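Local coordinates for HIAXHD3 (Humicola insolens, PDB 3ZXK), which is a family 43 exo-acting arabinofuranosidase that removes arabinose side chains, probably from xylan, at residues V412-G416 and N417-I421. Residues are numbered along the deposited sequence; the frame is centred on the assembly and turned at random.
Sequences VWKQG and NEARI
With CG of R420 set between the backbone N and the carbonyl carbon (chi1 80°) and the chain running straight on to NE, the guanidinium meets Q415, whose CG lies anti to its own carbonyl carbon (chi1 -57°). Both belong to a beta-hairpin with a two-residue loop, closed by a type II' turn from Q415 to E418, at the tip of strands 406-415 and 418-429 in the concanavalin A-like domain, far from the glycan pocket. R420 NH1 donates to Q415 OE1 at 3.0 Å; the oxygen lies in the guanidinium plane, whereas NH1 stands above the amide's carbonyl plane. E418 OE2 makes a longer salt bridge to R420 NH1, at 3.6 Å, so arginine's branched cation serves an amide and a carboxylate together, while its NE bonds N445. A leucine in place of Q415 would probably cost R420 NH1 its in-plane acceptor, the long E418 bridge being a poor substitute. G416 suits the first corner because its phi is positive (56°). On the face of V412, K414 and A419, alanine's small CB receives V412 CG1 at 3.9 Å and K414 CD at 3.7 Å; the lysine's amine goes on to M392 O. Backbone bonds pair W413 with R420, and R420 O, bound by W413 N at 2.9 Å, also receives a CA-H...O contact from V412 CA at 3.3 Å.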
ATOM      1  N   VAL A 412     -16.078 -18.166 -12.032  1.00  5.25           N
ATOM      2  CA  VAL A 412     -16.928 -19.335 -12.193  1.00  5.04           C
ATOM      3  C   VAL A 412     -18.147 -19.159 -11.307  1.00  4.76           C
ATOM      4  O   VAL A 412     -18.030 -18.763 -10.137  1.00  5.06           O
ATOM      5  CB  VAL A 412     -16.201 -20.642 -11.801  1.00  5.03           C
ATOM      6  CG1 VAL A 412     -17.114 -21.880 -11.944  1.00  6.23           C
ATOM      7  CG2 VAL A 412     -14.939 -20.828 -12.637  1.00  6.60           C
ATOM      8  N   TRP A 413     -19.311 -19.370 -11.909  1.00  4.47           N
ATOM      9  CA  TRP A 413     -20.592 -19.434 -11.194  1.00  4.58           C
ATOM     10  C   TRP A 413     -21.058 -20.876 -11.190  1.00  4.85           C
ATOM     11  O   TRP A 413     -21.153 -21.533 -12.248  1.00  5.08           O
ATOM     12  CB  TRP A 413     -21.654 -18.545 -11.863  1.00  4.97           C
ATOM     13  CG  TRP A 413     -21.486 -17.080 -11.594  1.00  5.09           C
ATOM     14  CD1 TRP A 413     -20.390 -16.433 -11.060  1.00  5.09           C
ATOM     15  CD2 TRP A 413     -22.484 -16.065 -11.823  1.00  5.36           C
ATOM     16  NE1 TRP A 413     -20.627 -15.093 -10.954  1.00  4.77           N
ATOM     17  CE2 TRP A 413     -21.894 -14.804 -11.397  1.00  4.68           C
ATOM     18  CE3 TRP A 413     -23.779 -16.079 -12.329  1.00  5.56           C
ATOM     19  CZ2 TRP A 413     -22.607 -13.602 -11.462  1.00  5.20           C
ATOM     20  CZ3 TRP A 413     -24.492 -14.885 -12.392  1.00  6.73           C
ATOM     21  CH2 TRP A 413     -23.921 -13.675 -11.973  1.00  6.22           C
ATOM     22  N   LYS A 414     -21.323 -21.379  -9.994  1.00  5.08           N
ATOM     23  CA  LYS A 414     -21.924 -22.709  -9.804  1.00  5.38           C
ATOM     24  C   LYS A 414     -23.429 -22.509  -9.529  1.00  5.95           C
ATOM     25  O   LYS A 414     -23.807 -21.888  -8.542  1.00  6.42           O
ATOM     26  CB  LYS A 414     -21.243 -23.461  -8.638  1.00  6.43           C
ATOM     27  CG  LYS A 414     -21.681 -24.932  -8.496  1.00  7.85           C
ATOM     28  CD  LYS A 414     -21.052 -25.824  -9.567  1.00 10.44           C
ATOM     29  CE  LYS A 414     -21.406 -27.281  -9.374  1.00 14.13           C
ATOM     30  NZ  LYS A 414     -20.728 -27.809  -8.166  1.00 16.17           N
ATOM     31  N   GLN A 415     -24.278 -22.987 -10.434  1.00  5.77           N
ATOM     32  CA  GLN A 415     -25.732 -22.963 -10.228  1.00  6.19           C
ATOM     33  C   GLN A 415     -26.251 -24.368 -10.408  1.00  6.62           C
ATOM     34  O   GLN A 415     -26.064 -24.969 -11.463  1.00  6.84           O
ATOM     35  CB  GLN A 415     -26.421 -21.932 -11.150  1.00  7.40           C
ATOM     36  CG  GLN A 415     -25.877 -20.501 -10.985  1.00  8.40           C
ATOM     37  CD  GLN A 415     -26.362 -19.562 -12.068  1.00 11.65           C
ATOM     38  OE1 GLN A 415     -26.607 -19.959 -13.219  1.00 14.07           O
ATOM     39  NE2 GLN A 415     -26.529 -18.316 -11.707  1.00 13.48           N
ATOM     40  N   GLY A 416     -26.881 -24.911  -9.371  1.00  7.19           N
ATOM     41  CA  GLY A 416     -27.261 -26.325  -9.399  1.00  7.93           C
ATOM     42  C   GLY A 416     -26.026 -27.164  -9.654  1.00  8.79           C
ATOM     43  O   GLY A 416     -24.989 -27.030  -8.954  1.00 10.20           O
ATOM     44  N   ASN A 417     -26.112 -28.004 -10.675  1.00  8.95           N
ATOM     45  CA  ASN A 417     -25.005 -28.884 -11.027  1.00 10.77           C
ATOM     46  C   ASN A 417     -24.146 -28.324 -12.152  1.00 10.86           C
ATOM     47  O   ASN A 417     -23.216 -28.992 -12.594  1.00 15.51           O
ATOM     48  CB  ASN A 417     -25.530 -30.275 -11.375  1.00 12.86           C
ATOM     49  CG  ASN A 417     -26.253 -30.931 -10.207  1.00 15.50           C
ATOM     50  OD1 ASN A 417     -27.356 -31.479 -10.354  1.00 20.17           O
ATOM     51  ND2 ASN A 417     -25.633 -30.886  -9.045  1.00 17.76           N
ATOM     52  N   GLU A 418     -24.446 -27.103 -12.601  1.00 10.40           N
ATOM     53  CA  GLU A 418     -23.691 -26.452 -13.699  1.00 11.44           C
ATOM     54  C   GLU A 418     -22.627 -25.519 -13.131  1.00  8.79           C
ATOM     55  O   GLU A 418     -22.947 -24.653 -12.341  1.00  8.34           O
ATOM     56  CB  GLU A 418     -24.628 -25.649 -14.663  1.00 13.99           C
ATOM     57  CG  GLU A 418     -25.364 -24.374 -14.132  1.00 14.77           C
ATOM     58  CD  GLU A 418     -25.622 -23.266 -15.187  1.00 24.50           C
ATOM     59  OE1 GLU A 418     -24.802 -23.148 -16.128  1.00 28.26           O
ATOM     60  OE2 GLU A 418     -26.627 -22.482 -15.072  1.00 24.65           O
ATOM     61  N   ALA A 419     -21.375 -25.677 -13.551  1.00  8.09           N
ATOM     62  CA  ALA A 419     -20.368 -24.642 -13.340  1.00  7.69           C
ATOM     63  C   ALA A 419     -20.009 -24.048 -14.687  1.00  7.47           C
ATOM     64  O   ALA A 419     -19.808 -24.775 -15.672  1.00  7.49           O
ATOM     65  CB  ALA A 419     -19.119 -25.181 -12.672  1.00  8.51           C
ATOM     66  N   ARG A 420     -19.970 -22.729 -14.747  1.00  7.05           N
ATOM     67  CA  ARG A 420     -19.598 -22.074 -15.980  1.00  7.42           C
ATOM     68  C   ARG A 420     -18.802 -20.817 -15.735  1.00  6.09           C
ATOM     69  O   ARG A 420     -18.916 -20.159 -14.683  1.00  6.26           O
ATOM     70  CB  ARG A 420     -20.819 -21.762 -16.821  1.00  8.76           C
ATOM     71  CG  ARG A 420     -21.565 -20.529 -16.385  1.00 10.30           C
ATOM     72  CD  ARG A 420     -22.634 -20.200 -17.392  1.00 12.02           C
ATOM     73  NE  ARG A 420     -23.236 -18.894 -17.188  1.00 13.23           N
ATOM     74  CZ  ARG A 420     -24.180 -18.622 -16.292  1.00 12.05           C
ATOM     75  NH1 ARG A 420     -24.641 -19.557 -15.446  1.00 15.59           N
ATOM     76  NH2 ARG A 420     -24.669 -17.402 -16.244  1.00 10.86           N
ATOM     77  N   ILE A 421     -18.003 -20.485 -16.729  1.00  6.74           N
ATOM     78  CA  ILE A 421     -17.216 -19.261 -16.693  1.00  6.88           C
ATOM     79  C   ILE A 421     -18.073 -18.075 -17.093  1.00  6.64           C
ATOM     80  O   ILE A 421     -18.865 -18.180 -18.025  1.00  6.49           O
ATOM     81  CB  ILE A 421     -15.988 -19.374 -17.619  1.00  7.95           C
ATOM     82  CG1 ILE A 421     -15.192 -20.610 -17.215  1.00  8.01           C
ATOM     83  CG2 ILE A 421     -15.105 -18.136 -17.551  1.00  9.14           C
ATOM     84  CD1 ILE A 421     -14.161 -21.036 -18.221  1.00  9.48           C
TER